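Local coordinates for Alpha/beta hydrolase (Legionella pneumophila subsp. pneumophila str. Philadelphia 1, PDB 4EZI), which is of unknown function but has the alpha/beta hydrolase fold and may hydrolyse ester bonds, perhaps as a lipase, at residues A[99-104]-A[113-118]; A[41-46]-A[92-97]; A[214-219]-A[318-323]; A[220-225]-A[270-275]; A[128-131]-A[135-138]. All coordinates share one frame; numbering follows the deposited sequence.

Interaction 1: residues A[99-104]-A[113-118]; sequences YIYLAA and TVMPDY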
# COMPACT_ATOMS: atom_id res chain seq x y z
N TYR A 99 -2.19 -13.80 -5.65
CA TYR A 99 -2.15 -14.20 -7.03
C TYR A 99 -2.77 -13.15 -7.95
O TYR A 99 -2.29 -12.96 -9.07
CB TYR A 99 -2.89 -15.52 -7.26
CG TYR A 99 -2.20 -16.79 -6.80
CD1 TYR A 99 -1.01 -16.79 -6.08
CD2 TYR A 99 -2.76 -18.02 -7.09
CE1 TYR A 99 -0.40 -17.97 -5.73
CE2 TYR A 99 -2.16 -19.19 -6.75
CZ TYR A 99 -0.99 -19.16 -6.06
OH TYR A 99 -0.36 -20.35 -5.72
N ILE A 100 -3.85 -12.51 -7.53
CA ILE A 100 -4.54 -11.59 -8.41
C ILE A 100 -3.64 -10.44 -8.88
O ILE A 100 -3.78 -9.97 -10.01
CB ILE A 100 -5.84 -11.05 -7.75
CG1 ILE A 100 -6.76 -10.43 -8.77
CG2 ILE A 100 -5.55 -10.13 -6.58
CD1 ILE A 100 -7.34 -11.44 -9.77
N TYR A 101 -2.73 -9.98 -8.03
CA TYR A 101 -1.84 -8.88 -8.38
C TYR A 101 -0.85 -9.31 -9.44
O TYR A 101 -0.64 -8.61 -10.43
CB TYR A 101 -1.13 -8.31 -7.14
CG TYR A 101 -2.11 -8.04 -6.04
CD1 TYR A 101 -2.97 -6.98 -6.12
CD2 TYR A 101 -2.23 -8.90 -4.96
CE1 TYR A 101 -3.99 -6.77 -5.16
CE2 TYR A 101 -3.22 -8.72 -4.01
CZ TYR A 101 -4.09 -7.66 -4.11
OH TYR A 101 -5.07 -7.51 -3.15
N LEU A 102 -0.28 -10.50 -9.28
CA LEU A 102 0.60 -11.07 -10.30
C LEU A 102 -0.13 -11.31 -11.62
O LEU A 102 0.36 -10.98 -12.70
CB LEU A 102 1.21 -12.38 -9.83
CG LEU A 102 2.11 -12.30 -8.61
CD1 LEU A 102 2.68 -13.68 -8.35
CD2 LEU A 102 3.25 -11.28 -8.80
N ALA A 103 -1.34 -11.86 -11.52
CA ALA A 103 -2.11 -12.21 -12.70
C ALA A 103 -2.45 -10.98 -13.52
O ALA A 103 -2.32 -10.97 -14.75
CB ALA A 103 -3.34 -13.00 -12.30
N ALA A 104 -2.92 -9.94 -12.84
CA ALA A 104 -3.36 -8.74 -13.54
C ALA A 104 -2.19 -7.95 -14.11
O ALA A 104 -2.19 -7.58 -15.28
CB ALA A 104 -4.21 -7.88 -12.58
N THR A 113 6.60 -6.92 -11.99
CA THR A 113 5.75 -6.56 -10.87
C THR A 113 6.59 -6.64 -9.60
O THR A 113 7.16 -7.69 -9.27
CB THR A 113 4.49 -7.46 -10.86
OG1 THR A 113 3.81 -7.31 -12.12
CG2 THR A 113 3.56 -7.12 -9.73
N VAL A 114 6.69 -5.51 -8.90
CA VAL A 114 7.58 -5.32 -7.75
C VAL A 114 6.69 -4.99 -6.56
O VAL A 114 5.92 -4.06 -6.61
CB VAL A 114 8.56 -4.17 -8.04
CG1 VAL A 114 9.41 -3.85 -6.86
CG2 VAL A 114 9.42 -4.51 -9.28
N MSE A 115 6.80 -5.79 -5.49
CA MSE A 115 5.86 -5.73 -4.38
C MSE A 115 6.60 -5.76 -3.06
O MSE A 115 7.03 -6.83 -2.60
CB MSE A 115 4.87 -6.89 -4.46
CG MSE A 115 4.17 -6.99 -5.80
SE MSE A 115 2.86 -8.41 -5.86
CE MSE A 115 1.54 -7.61 -4.75
N PRO A 116 6.76 -4.61 -2.40
CA PRO A 116 7.42 -4.62 -1.09
C PRO A 116 6.54 -5.30 -0.03
O PRO A 116 5.32 -5.16 -0.06
CB PRO A 116 7.59 -3.14 -0.75
CG PRO A 116 6.48 -2.46 -1.52
CD PRO A 116 6.38 -3.23 -2.80
N ASP A 117 7.17 -5.94 0.95
CA ASP A 117 6.43 -6.45 2.10
C ASP A 117 6.08 -5.39 3.12
O ASP A 117 5.09 -5.52 3.84
CB ASP A 117 7.19 -7.58 2.81
CG ASP A 117 7.32 -8.85 2.01
OD1 ASP A 117 6.56 -9.06 1.05
OD2 ASP A 117 8.18 -9.67 2.39
N TYR A 118 6.94 -4.38 3.22
CA TYR A 118 6.98 -3.31 4.24
C TYR A 118 7.79 -3.76 5.47
O TYR A 118 7.98 -4.94 5.75
CB TYR A 118 5.62 -2.83 4.75
CG TYR A 118 4.65 -2.31 3.74
CD1 TYR A 118 5.03 -1.64 2.60
CD2 TYR A 118 3.29 -2.42 4.00
CE1 TYR A 118 4.09 -1.14 1.71
CE2 TYR A 118 2.36 -1.89 3.14
CZ TYR A 118 2.74 -1.25 1.98
OH TYR A 118 1.80 -0.71 1.12

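Interaction 2: residues A[41-46]-A[92-97]; sequences LQLYKI and SRNNEK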
# COMPACT_ATOMS: atom_id res chain seq x y z
N LEU A 41 5.31 -16.09 -15.42
CA LEU A 41 6.27 -15.25 -14.68
C LEU A 41 7.30 -16.11 -13.96
O LEU A 41 6.97 -17.22 -13.51
CB LEU A 41 5.58 -14.38 -13.61
CG LEU A 41 4.28 -13.69 -14.01
CD1 LEU A 41 3.70 -12.93 -12.83
CD2 LEU A 41 4.52 -12.77 -15.21
N GLN A 42 8.52 -15.59 -13.82
CA GLN A 42 9.51 -16.11 -12.87
C GLN A 42 9.47 -15.22 -11.62
O GLN A 42 9.48 -13.99 -11.72
CB GLN A 42 10.90 -16.10 -13.48
CG GLN A 42 12.06 -16.43 -12.49
CD GLN A 42 12.09 -17.85 -11.98
OE1 GLN A 42 12.09 -18.79 -12.76
NE2 GLN A 42 12.15 -18.02 -10.64
N LEU A 43 9.44 -15.86 -10.45
CA LEU A 43 9.34 -15.18 -9.18
C LEU A 43 10.63 -15.25 -8.39
O LEU A 43 11.28 -16.30 -8.34
CB LEU A 43 8.24 -15.84 -8.32
CG LEU A 43 6.85 -16.00 -8.90
CD1 LEU A 43 5.89 -16.57 -7.85
CD2 LEU A 43 6.35 -14.70 -9.35
N TYR A 44 10.93 -14.13 -7.70
CA TYR A 44 12.05 -14.03 -6.78
C TYR A 44 11.58 -13.34 -5.52
O TYR A 44 10.86 -12.33 -5.58
CB TYR A 44 13.17 -13.19 -7.38
CG TYR A 44 13.87 -13.87 -8.54
CD1 TYR A 44 14.86 -14.81 -8.32
CD2 TYR A 44 13.54 -13.56 -9.84
CE1 TYR A 44 15.53 -15.43 -9.37
CE2 TYR A 44 14.19 -14.20 -10.91
CZ TYR A 44 15.16 -15.14 -10.65
OH TYR A 44 15.80 -15.77 -11.70
N LYS A 45 12.02 -13.85 -4.37
CA LYS A 45 11.94 -13.09 -3.11
C LYS A 45 13.29 -12.44 -2.89
O LYS A 45 14.34 -13.12 -2.98
CB LYS A 45 11.59 -14.02 -1.93
CG LYS A 45 11.74 -13.37 -0.56
CD LYS A 45 11.06 -14.20 0.55
CE LYS A 45 11.83 -15.40 0.93
NZ LYS A 45 13.01 -14.92 1.60
N ILE A 46 13.27 -11.13 -2.62
CA ILE A 46 14.50 -10.41 -2.41
C ILE A 46 14.55 -9.81 -1.01
O ILE A 46 13.53 -9.54 -0.39
CB ILE A 46 14.74 -9.31 -3.49
CG1 ILE A 46 13.83 -8.08 -3.33
CG2 ILE A 46 14.59 -9.87 -4.91
CD1 ILE A 46 14.17 -6.95 -4.35
N SER A 92 6.07 -11.43 -0.59
CA SER A 92 7.22 -12.32 -0.74
C SER A 92 6.88 -13.78 -0.49
O SER A 92 7.65 -14.66 -0.88
CB SER A 92 8.35 -11.91 0.19
OG SER A 92 8.01 -12.06 1.55
N ARG A 93 5.74 -14.06 0.17
CA ARG A 93 5.28 -15.43 0.36
C ARG A 93 4.42 -15.94 -0.79
O ARG A 93 4.17 -17.14 -0.89
CB ARG A 93 4.53 -15.60 1.69
CG ARG A 93 5.40 -15.65 2.92
CD ARG A 93 6.07 -14.34 3.26
NE ARG A 93 6.82 -14.50 4.52
CZ ARG A 93 8.10 -14.23 4.70
NH1 ARG A 93 8.84 -13.67 3.77
NH2 ARG A 93 8.62 -14.46 5.90
N ASN A 94 3.94 -15.03 -1.63
CA ASN A 94 3.05 -15.36 -2.73
C ASN A 94 2.02 -16.46 -2.41
O ASN A 94 1.97 -17.49 -3.08
CB ASN A 94 3.79 -15.69 -4.03
CG ASN A 94 2.83 -15.70 -5.22
OD1 ASN A 94 2.00 -14.80 -5.33
ND2 ASN A 94 2.97 -16.67 -6.11
N ASN A 95 1.15 -16.16 -1.44
CA ASN A 95 0.04 -17.04 -1.18
C ASN A 95 -1.08 -16.75 -2.19
O ASN A 95 -0.99 -15.86 -3.04
CB ASN A 95 -0.42 -16.94 0.27
CG ASN A 95 -0.96 -15.59 0.65
OD1 ASN A 95 -1.52 -14.87 -0.18
ND2 ASN A 95 -0.81 -15.24 1.91
N GLU A 96 -2.13 -17.57 -2.15
CA GLU A 96 -3.18 -17.48 -3.17
C GLU A 96 -3.85 -16.09 -3.18
O GLU A 96 -4.35 -15.67 -4.22
CB GLU A 96 -4.25 -18.56 -3.00
CG GLU A 96 -3.85 -19.99 -3.32
CD GLU A 96 -5.04 -20.98 -3.11
OE1 GLU A 96 -6.16 -20.54 -2.80
OE2 GLU A 96 -4.85 -22.21 -3.28
N LYS A 97 -3.90 -15.42 -2.03
CA LYS A 97 -4.45 -14.07 -1.96
C LYS A 97 -3.59 -13.05 -2.73
O LYS A 97 -4.09 -12.01 -3.16
CB LYS A 97 -4.65 -13.64 -0.51
CG LYS A 97 -5.68 -14.50 0.20
CD LYS A 97 -5.91 -14.02 1.65
CE LYS A 97 -4.60 -13.68 2.38
NZ LYS A 97 -3.97 -14.78 3.16

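Interaction 3: residues A[214-219]-A[318-323]; sequences PGPRAT and DRDVPY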
# COMPACT_ATOMS: atom_id res chain seq x y z
N PRO A 214 -17.55 4.00 12.25
CA PRO A 214 -16.71 2.83 12.09
C PRO A 214 -17.30 1.74 11.23
O PRO A 214 -18.37 1.20 11.53
CB PRO A 214 -16.54 2.33 13.52
CG PRO A 214 -17.76 2.83 14.21
CD PRO A 214 -17.91 4.20 13.67
N GLY A 215 -16.57 1.37 10.20
CA GLY A 215 -16.90 0.18 9.41
C GLY A 215 -16.42 -1.08 10.13
O GLY A 215 -15.98 -1.04 11.30
N PRO A 216 -16.47 -2.23 9.45
CA PRO A 216 -16.23 -3.51 10.09
C PRO A 216 -14.79 -3.74 10.58
O PRO A 216 -14.57 -4.67 11.35
CB PRO A 216 -16.58 -4.53 8.99
CG PRO A 216 -17.50 -3.78 8.05
CD PRO A 216 -17.04 -2.37 8.08
N ARG A 217 -13.83 -2.94 10.11
CA ARG A 217 -12.41 -3.11 10.44
C ARG A 217 -11.83 -1.91 11.18
O ARG A 217 -10.64 -1.88 11.47
CB ARG A 217 -11.65 -3.36 9.14
CG ARG A 217 -11.95 -4.76 8.53
CD ARG A 217 -11.73 -4.81 7.04
NE ARG A 217 -12.71 -4.04 6.29
CZ ARG A 217 -13.87 -4.50 5.89
NH1 ARG A 217 -14.22 -5.76 6.07
NH2 ARG A 217 -14.70 -3.67 5.26
N ALA A 218 -12.66 -0.92 11.48
CA ALA A 218 -12.18 0.36 12.02
C ALA A 218 -11.42 0.22 13.31
O ALA A 218 -10.34 0.78 13.46
CB ALA A 218 -13.37 1.30 12.24
N THR A 219 -11.95 -0.55 14.26
CA THR A 219 -11.27 -0.69 15.53
C THR A 219 -9.89 -1.31 15.34
O THR A 219 -8.91 -0.89 15.95
CB THR A 219 -12.09 -1.52 16.51
OG1 THR A 219 -13.38 -0.91 16.61
CG2 THR A 219 -11.43 -1.56 17.89
N ASP A 318 -17.44 3.17 0.10
CA ASP A 318 -16.43 2.80 1.09
C ASP A 318 -16.87 3.16 2.51
O ASP A 318 -17.21 4.32 2.76
CB ASP A 318 -15.10 3.49 0.78
CG ASP A 318 -13.90 2.65 1.18
OD1 ASP A 318 -13.86 2.21 2.36
OD2 ASP A 318 -13.03 2.40 0.33
N ARG A 319 -16.84 2.17 3.40
CA ARG A 319 -17.08 2.37 4.82
C ARG A 319 -15.80 2.22 5.64
O ARG A 319 -15.85 2.26 6.86
CB ARG A 319 -18.19 1.44 5.33
CG ARG A 319 -19.52 1.56 4.60
CD ARG A 319 -19.97 2.98 4.38
NE ARG A 319 -20.03 3.80 5.57
CZ ARG A 319 -20.16 5.14 5.58
NH1 ARG A 319 -20.22 5.83 4.44
NH2 ARG A 319 -20.20 5.81 6.74
N ASP A 320 -14.66 2.05 4.96
CA ASP A 320 -13.37 1.94 5.66
C ASP A 320 -12.55 3.22 5.63
O ASP A 320 -11.90 3.54 6.63
CB ASP A 320 -12.50 0.85 5.07
CG ASP A 320 -12.96 -0.56 5.38
OD1 ASP A 320 -14.16 -0.80 5.53
OD2 ASP A 320 -12.06 -1.43 5.49
N VAL A 321 -12.53 3.90 4.49
CA VAL A 321 -11.84 5.17 4.31
C VAL A 321 -12.77 6.15 3.59
O VAL A 321 -13.51 5.75 2.69
CB VAL A 321 -10.50 5.04 3.56
CG1 VAL A 321 -9.51 4.19 4.37
CG2 VAL A 321 -10.72 4.46 2.24
N PRO A 322 -12.75 7.43 3.97
CA PRO A 322 -13.77 8.35 3.51
C PRO A 322 -13.56 8.79 2.08
O PRO A 322 -12.51 9.35 1.74
CB PRO A 322 -13.63 9.54 4.46
CG PRO A 322 -12.22 9.51 4.90
CD PRO A 322 -11.86 8.05 4.97
N TYR A 323 -14.55 8.59 1.24
CA TYR A 323 -14.48 9.06 -0.14
C TYR A 323 -14.33 10.57 -0.19
O TYR A 323 -13.69 11.10 -1.11
CB TYR A 323 -15.67 8.57 -0.97
CG TYR A 323 -15.37 8.67 -2.45
CD1 TYR A 323 -14.70 7.63 -3.10
CD2 TYR A 323 -15.69 9.79 -3.19
CE1 TYR A 323 -14.38 7.69 -4.42
CE2 TYR A 323 -15.34 9.86 -4.55
CZ TYR A 323 -14.68 8.80 -5.15
OH TYR A 323 -14.35 8.86 -6.48
O HOH W 1 -14.84 3.53 9.12
O HOH W 2 -13.86 -0.53 8.49

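Interaction 4: residues A[220-225]-A[270-275]; sequences AYLAYF and QDPLLI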
# COMPACT_ATOMS: atom_id res chain seq x y z
N ALA A 220 -9.81 -2.36 14.51
CA ALA A 220 -8.53 -3.00 14.22
C ALA A 220 -7.54 -2.02 13.60
O ALA A 220 -6.37 -1.99 13.97
CB ALA A 220 -8.72 -4.23 13.35
N TYR A 221 -7.98 -1.22 12.63
CA TYR A 221 -7.09 -0.25 12.02
C TYR A 221 -6.55 0.73 13.08
O TYR A 221 -5.37 1.09 13.07
CB TYR A 221 -7.81 0.56 10.95
CG TYR A 221 -8.32 -0.16 9.72
CD1 TYR A 221 -7.62 -1.20 9.15
CD2 TYR A 221 -9.47 0.26 9.10
CE1 TYR A 221 -8.05 -1.80 7.96
CE2 TYR A 221 -9.92 -0.32 7.92
CZ TYR A 221 -9.20 -1.37 7.37
OH TYR A 221 -9.63 -1.95 6.20
N LEU A 222 -7.43 1.25 13.92
CA LEU A 222 -7.02 2.25 14.90
C LEU A 222 -6.12 1.66 15.96
O LEU A 222 -5.17 2.31 16.41
CB LEU A 222 -8.24 2.94 15.53
CG LEU A 222 -9.01 3.83 14.55
CD1 LEU A 222 -10.34 4.23 15.17
CD2 LEU A 222 -8.22 5.05 14.13
N ALA A 223 -6.44 0.45 16.39
CA ALA A 223 -5.58 -0.25 17.36
C ALA A 223 -4.15 -0.40 16.77
O ALA A 223 -3.15 -0.07 17.42
CB ALA A 223 -6.18 -1.61 17.67
N TYR A 224 -4.08 -0.85 15.53
CA TYR A 224 -2.79 -1.04 14.87
C TYR A 224 -2.04 0.29 14.76
O TYR A 224 -0.85 0.41 15.04
CB TYR A 224 -3.04 -1.65 13.49
CG TYR A 224 -1.93 -2.35 12.73
CD1 TYR A 224 -0.70 -2.66 13.29
CD2 TYR A 224 -2.17 -2.79 11.45
CE1 TYR A 224 0.23 -3.42 12.60
CE2 TYR A 224 -1.23 -3.57 10.74
CZ TYR A 224 -0.04 -3.87 11.32
OH TYR A 224 0.87 -4.65 10.65
N PHE A 225 -2.76 1.33 14.33
CA PHE A 225 -2.14 2.59 14.08
C PHE A 225 -1.53 3.21 15.35
O PHE A 225 -0.38 3.59 15.37
CB PHE A 225 -3.14 3.59 13.44
CG PHE A 225 -2.52 4.92 13.14
CD1 PHE A 225 -1.68 5.06 12.05
CD2 PHE A 225 -2.68 6.01 13.98
CE1 PHE A 225 -1.03 6.23 11.78
CE2 PHE A 225 -2.03 7.20 13.70
CZ PHE A 225 -1.21 7.30 12.60
N GLN A 270 -16.60 -3.60 17.96
CA GLN A 270 -16.88 -2.91 16.71
C GLN A 270 -16.84 -1.38 16.83
O GLN A 270 -16.50 -0.71 15.86
CB GLN A 270 -18.18 -3.40 16.10
CG GLN A 270 -17.97 -4.74 15.36
CD GLN A 270 -17.30 -4.56 13.99
OE1 GLN A 270 -17.89 -3.95 13.10
NE2 GLN A 270 -16.04 -5.05 13.84
N ASP A 271 -17.16 -0.86 18.02
CA ASP A 271 -17.08 0.58 18.29
C ASP A 271 -15.69 0.93 18.81
O ASP A 271 -15.34 0.53 19.92
CB ASP A 271 -18.13 0.97 19.33
CG ASP A 271 -18.11 2.45 19.68
OD1 ASP A 271 -17.29 3.23 19.15
OD2 ASP A 271 -18.98 2.87 20.50
N PRO A 272 -14.87 1.63 18.00
CA PRO A 272 -13.50 1.88 18.42
C PRO A 272 -13.40 2.69 19.69
O PRO A 272 -12.37 2.62 20.37
CB PRO A 272 -12.86 2.63 17.23
CG PRO A 272 -13.73 2.40 16.09
CD PRO A 272 -15.12 2.17 16.65
N LEU A 273 -14.42 3.50 20.01
CA LEU A 273 -14.30 4.29 21.22
C LEU A 273 -14.09 3.41 22.45
O LEU A 273 -13.49 3.87 23.43
CB LEU A 273 -15.52 5.19 21.41
CG LEU A 273 -15.71 6.24 20.31
CD1 LEU A 273 -16.97 7.06 20.54
CD2 LEU A 273 -14.51 7.15 20.18
N LEU A 274 -14.54 2.15 22.41
CA LEU A 274 -14.44 1.26 23.58
C LEU A 274 -12.99 0.83 23.84
O LEU A 274 -12.69 0.43 24.97
CB LEU A 274 -15.35 0.04 23.41
CG LEU A 274 -16.84 0.32 23.52
CD1 LEU A 274 -17.62 -0.89 23.05
CD2 LEU A 274 -17.19 0.73 24.95
N ILE A 275 -12.09 0.95 22.87
CA ILE A 275 -10.69 0.56 23.13
C ILE A 275 -9.84 1.71 23.67
O ILE A 275 -8.70 1.48 24.06
CB ILE A 275 -9.98 -0.11 21.94
CG1 ILE A 275 -9.66 0.87 20.80
CG2 ILE A 275 -10.78 -1.36 21.52
CD1 ILE A 275 -8.68 0.31 19.77

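Interaction 5: residues A[128-131]-A[135-138]; sequences LHPY and ETLA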
# COMPACT_ATOMS: atom_id res chain seq x y z
N LEU A 128 7.40 -5.04 14.57
CA LEU A 128 6.07 -4.45 14.37
C LEU A 128 6.10 -3.59 13.12
O LEU A 128 7.02 -2.81 12.91
CB LEU A 128 5.71 -3.57 15.58
CG LEU A 128 4.33 -2.93 15.56
CD1 LEU A 128 3.22 -3.97 15.50
CD2 LEU A 128 4.22 -2.07 16.83
N HIS A 129 5.09 -3.73 12.26
CA HIS A 129 4.99 -2.87 11.10
C HIS A 129 4.71 -1.43 11.53
O HIS A 129 3.80 -1.21 12.31
CB HIS A 129 3.83 -3.39 10.25
CG HIS A 129 3.50 -2.54 9.07
ND1 HIS A 129 4.41 -2.17 8.12
CD2 HIS A 129 2.33 -1.92 8.74
CE1 HIS A 129 3.82 -1.36 7.25
NE2 HIS A 129 2.55 -1.20 7.59
N PRO A 130 5.47 -0.44 10.99
CA PRO A 130 5.14 0.99 11.19
C PRO A 130 3.99 1.36 10.26
O PRO A 130 4.16 1.60 9.07
CB PRO A 130 6.46 1.72 10.83
CG PRO A 130 7.49 0.62 10.69
CD PRO A 130 6.74 -0.58 10.25
N TYR A 131 2.79 1.38 10.82
CA TYR A 131 1.54 1.31 10.07
C TYR A 131 1.07 2.70 9.67
O TYR A 131 0.88 3.60 10.50
CB TYR A 131 0.50 0.61 10.92
CG TYR A 131 -0.85 0.44 10.28
CD1 TYR A 131 -1.00 -0.13 9.02
CD2 TYR A 131 -1.99 0.85 10.92
CE1 TYR A 131 -2.25 -0.32 8.44
CE2 TYR A 131 -3.24 0.66 10.38
CZ TYR A 131 -3.37 0.10 9.14
OH TYR A 131 -4.63 -0.04 8.63
N GLU A 135 6.96 8.24 6.30
CA GLU A 135 8.39 8.29 6.00
C GLU A 135 8.93 6.95 5.54
O GLU A 135 9.66 6.87 4.54
CB GLU A 135 9.14 8.76 7.23
CG GLU A 135 10.66 8.79 7.12
CD GLU A 135 11.20 9.64 6.00
OE1 GLU A 135 10.63 10.73 5.73
OE2 GLU A 135 12.24 9.23 5.39
N THR A 136 8.64 5.90 6.30
CA THR A 136 9.16 4.58 6.02
C THR A 136 8.33 3.81 5.00
O THR A 136 8.89 2.97 4.30
CB THR A 136 9.43 3.74 7.27
OG1 THR A 136 8.23 3.66 8.05
CG2 THR A 136 10.59 4.28 8.10
N LEU A 137 7.04 4.05 4.88
CA LEU A 137 6.31 3.44 3.76
C LEU A 137 6.93 3.93 2.44
O LEU A 137 7.16 3.16 1.51
CB LEU A 137 4.83 3.74 3.82
CG LEU A 137 4.03 2.96 4.87
CD1 LEU A 137 2.60 3.47 4.98
CD2 LEU A 137 4.06 1.44 4.61
N ALA A 138 7.25 5.22 2.38
CA ALA A 138 7.84 5.79 1.16
C ALA A 138 9.25 5.23 0.93
O ALA A 138 9.56 4.72 -0.16
CB ALA A 138 7.88 7.33 1.26
O HOH W 3 6.47 1.59 7.34

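Interaction 1: residues A[99-104]-A[113-118]
Helix 99-104 and strand 113-116 run nearly antiparallel, at 154°, with their axes 9.6 Å apart at the closest approach, and Leu102 lies opposite Thr113 with CA atoms 6.9 Å from each other. This is the return half of a beta-alpha-beta crossover: the chain leaves the sheet by strand 74-80, passes through the helix and comes back beside that strand. Selenomethionine Met115 makes most of the contact from the strand. Its side chain reaches out from the strand and turns at its last torsion (chi3 72°), which carries the terminal CE to 3.7 Å from CB of Tyr101. The methyl meets the root of the tyrosine, 3.9 Å from CG, and approaches the ring obliquely while the two side chains cross at about a right angle. Leu102 presents one branch, CD2, to the selenium, SE, at 4.1 Å. That same methyl touches Thr113 CG2 at 4.3 Å, so a single leucine branch spans two residues of the strand. Tyr101 sends its ring away from the strand: Ile100 CG2 lies over the centre of one face, Tyr79 stacks with the ring, and the OH bonds to His355 NE2. The hydroxyl of Thr113 turns to Tyr111 O. Helix and strand are therefore joined through carbon and selenium alone, by dispersion and burial, while the hydroxyls of Tyr101 and Thr113 find their partners beyond the interface.

Interaction 2: residues A[41-46]-A[92-97]
Lys45, on the strand 41-46, lays its aliphatic chain along Ser92 of the loop that precedes helix 99-108. With CG anti to the backbone N (chi1 170°), the side chain sets out toward the loop. CB passes 4.1 Å from Ser92 O, and CG lies 3.8 Å from Ser92 CB. CD makes the nearest approach, 3.6 Å to Ser92 CB, and is also 3.9 Å from NH1 of Arg93, which it meets obliquely. Bends at the last two torsions then turn NZ to Asp123 OD2. Arg93 NH1 bonds Ser92 OG at 2.9 Å and pairs with the other oxygen of Asp123, so one carboxylate holds both cations and probably offsets their like charge. Ser92 OG has a further partner in Asp117 OD2. Two residues back along the strand, Leu43 crosses Asn94 at about a right angle, its CD1 resting 3.4 Å from the amide nitrogen ND2, while Asn94 OD1 bonds Asn98 ND2. The strand itself lies in the antiparallel part of the sheet, between strands 8-17 and 57-67; the loop packs on the side of it where Leu41 and Asn94 both touch Leu102 of helix 99-108, whereas Ile46 points away from the loop and packs on helix 134-154.

Interaction 3: residues A[214-219]-A[318-323]
Arg217 and Asp320 form a salt bridge beside what is probably the acid loop of an alpha/beta hydrolase: Asp318, two residues before Asp320, fits the place of the acid in a Ser-His-Asp triad, with OD2 bonded to His351 ND1. The arginine grips the carboxylate side-on, one nitrogen to each oxygen. NE gives a nearly straight bond to the syn lone pair of Asp320 OD2 (2.8 Å, 173°), and NH2 reaches OD1 at 2.9 Å from the syn side, slightly out of the carboxylate plane. Guanidinium and carboxylate planes differ by 29°, close to coplanar. A bend at the third torsion of Arg217 (chi3 -69°) turns this edge to the aspartate and leaves Pro216 CB near the rim of one guanidinium face. Asp320 holds CG beside its backbone N, anti to the carbonyl carbon, which brings its carboxylate nearer to the arginine. Tyr221 OH also binds Asp320 OD2, so two groups hold that oxygen, and the aspartate probably stays ionised. The acid loop is braced from within as well. Asp318 OD1 accepts from Asp320 N at 2.7 Å, an Asx turn, and from Val321 N, which fixes the carboxylate against the backbone that follows it. Opposite, residues 215-218 make a type I beta turn ahead of helix 218-233. Two waters bridge the segments: one takes the N-H of Arg217 and gives a weak bond to Asp320 OD1, and another links Gly215 N to Arg319 O. Arg319 itself turns to Glu213. The backbones come nearest where Gly215 CA makes a C-H...O contact with Arg319 O, 3.5 Å between the two atoms.

Interaction 4: residues A[220-225]-A[270-275]
The shortest hydrogen bond within the two segments, from Phe225 N to Tyr221 O at 2.9 Å, is a rung of the helix that presents Leu222 and Ala223 to Pro272 and Ile275. Residues 272-275 facing it form a short turn of 3-10 helix, with Ile275 N bonded to Pro272 O at 3.0 Å. Asp271 starts that turn: its OD1 accepts from Leu273 N at 3.0 Å, and the donor stands well above the carboxylate plane, in an Asx turn. Leu222 brings one branch, CD1, up to the CB-CG side of the proline ring, with Leu222 CD1 3.6 Å from Pro272 CB and 4.0 Å from Pro272 CG, the two side chains meeting at a slant. In the alpha/beta hydrolase fold, insertions of this helical kind commonly form a cap or lid over the core; the pair lies in the run of helices between strands 193-197 and 310-314, which probably forms such a cap. Met207, Val210 and Met211 of helix 203-212 also touch Leu222, and a bound diethylene glycol molecule, probably from the crystallisation liquor, lies about 4 Å from its side chain. The second contact is one methyl against another. Ile275 holds CG1 between its backbone N and carbonyl carbon (chi1 72°), and the extended end of that branch brings CD1 to 3.8 Å from Ala223 CB and 4.0 Å from its CA. Ile251 of helix 247-254 touches both Ala223 and Ile275.

Interaction 5: residues A[128-131]-A[135-138]
The imidazole of His129 meets Leu137 at its edge: CE1 lies 3.9 Å from the leucine methyl CD2, which sits near the plane of the ring, and the two side chains cross at about a right angle. The backbone N of Tyr131 stands 3.9 Å above one face, toward the rim, while His129 NE2 in turn lies at the edge of the Tyr131 ring. Tyr118 packs against the histidine with its ring tilted by only about 15°. CG of His129 is anti to the backbone N (chi1 175°), which brings the end of the ring nearer to the helix. Both nitrogens are bound, ND1 to Leu119 O and NE2 to Glu170 OE2. Pro130 turns its ring to Thr136, with CB 3.8 Å and CG 4.1 Å from OG1. The threonine holds that hydroxyl between its backbone N and carbonyl carbon (chi1 55°), where a water joins it at 2.8 Å; the same water donates to Pro130 O at 2.9 Å. Loop 128-131 is thereby tied to the first turns of helix 134-154, which it leads into after strand 112-116. ND1 must carry a proton to meet the carbonyl of Leu119; NE2 may carry one too, in which case Glu170 would balance the charge. The loop and helix are bridged by one water and otherwise touch by van der Waals contact.

Along the chain, interactions 2, 1 and 5 close one after another before interaction 3 opens, and interaction 4 is nested inside the loop that interaction 3 closes. Interactions 1 and 2, centres 8 Å apart, reach the same central sheet and meet through Asp117 and Ser92. Interaction 5 follows interaction 1 by way of strand 112-116 and helix 134-154, where Tyr118 packs on His129. Interactions 3 and 4, centres 11 Å apart, share helix 218-233, joined by Tyr221 and Asp320. Interactions 4 and 5 touch through Tyr224 and Tyr131. The sheet core is thus connected, contact by contact, to the helical insertion and the probable acid loop.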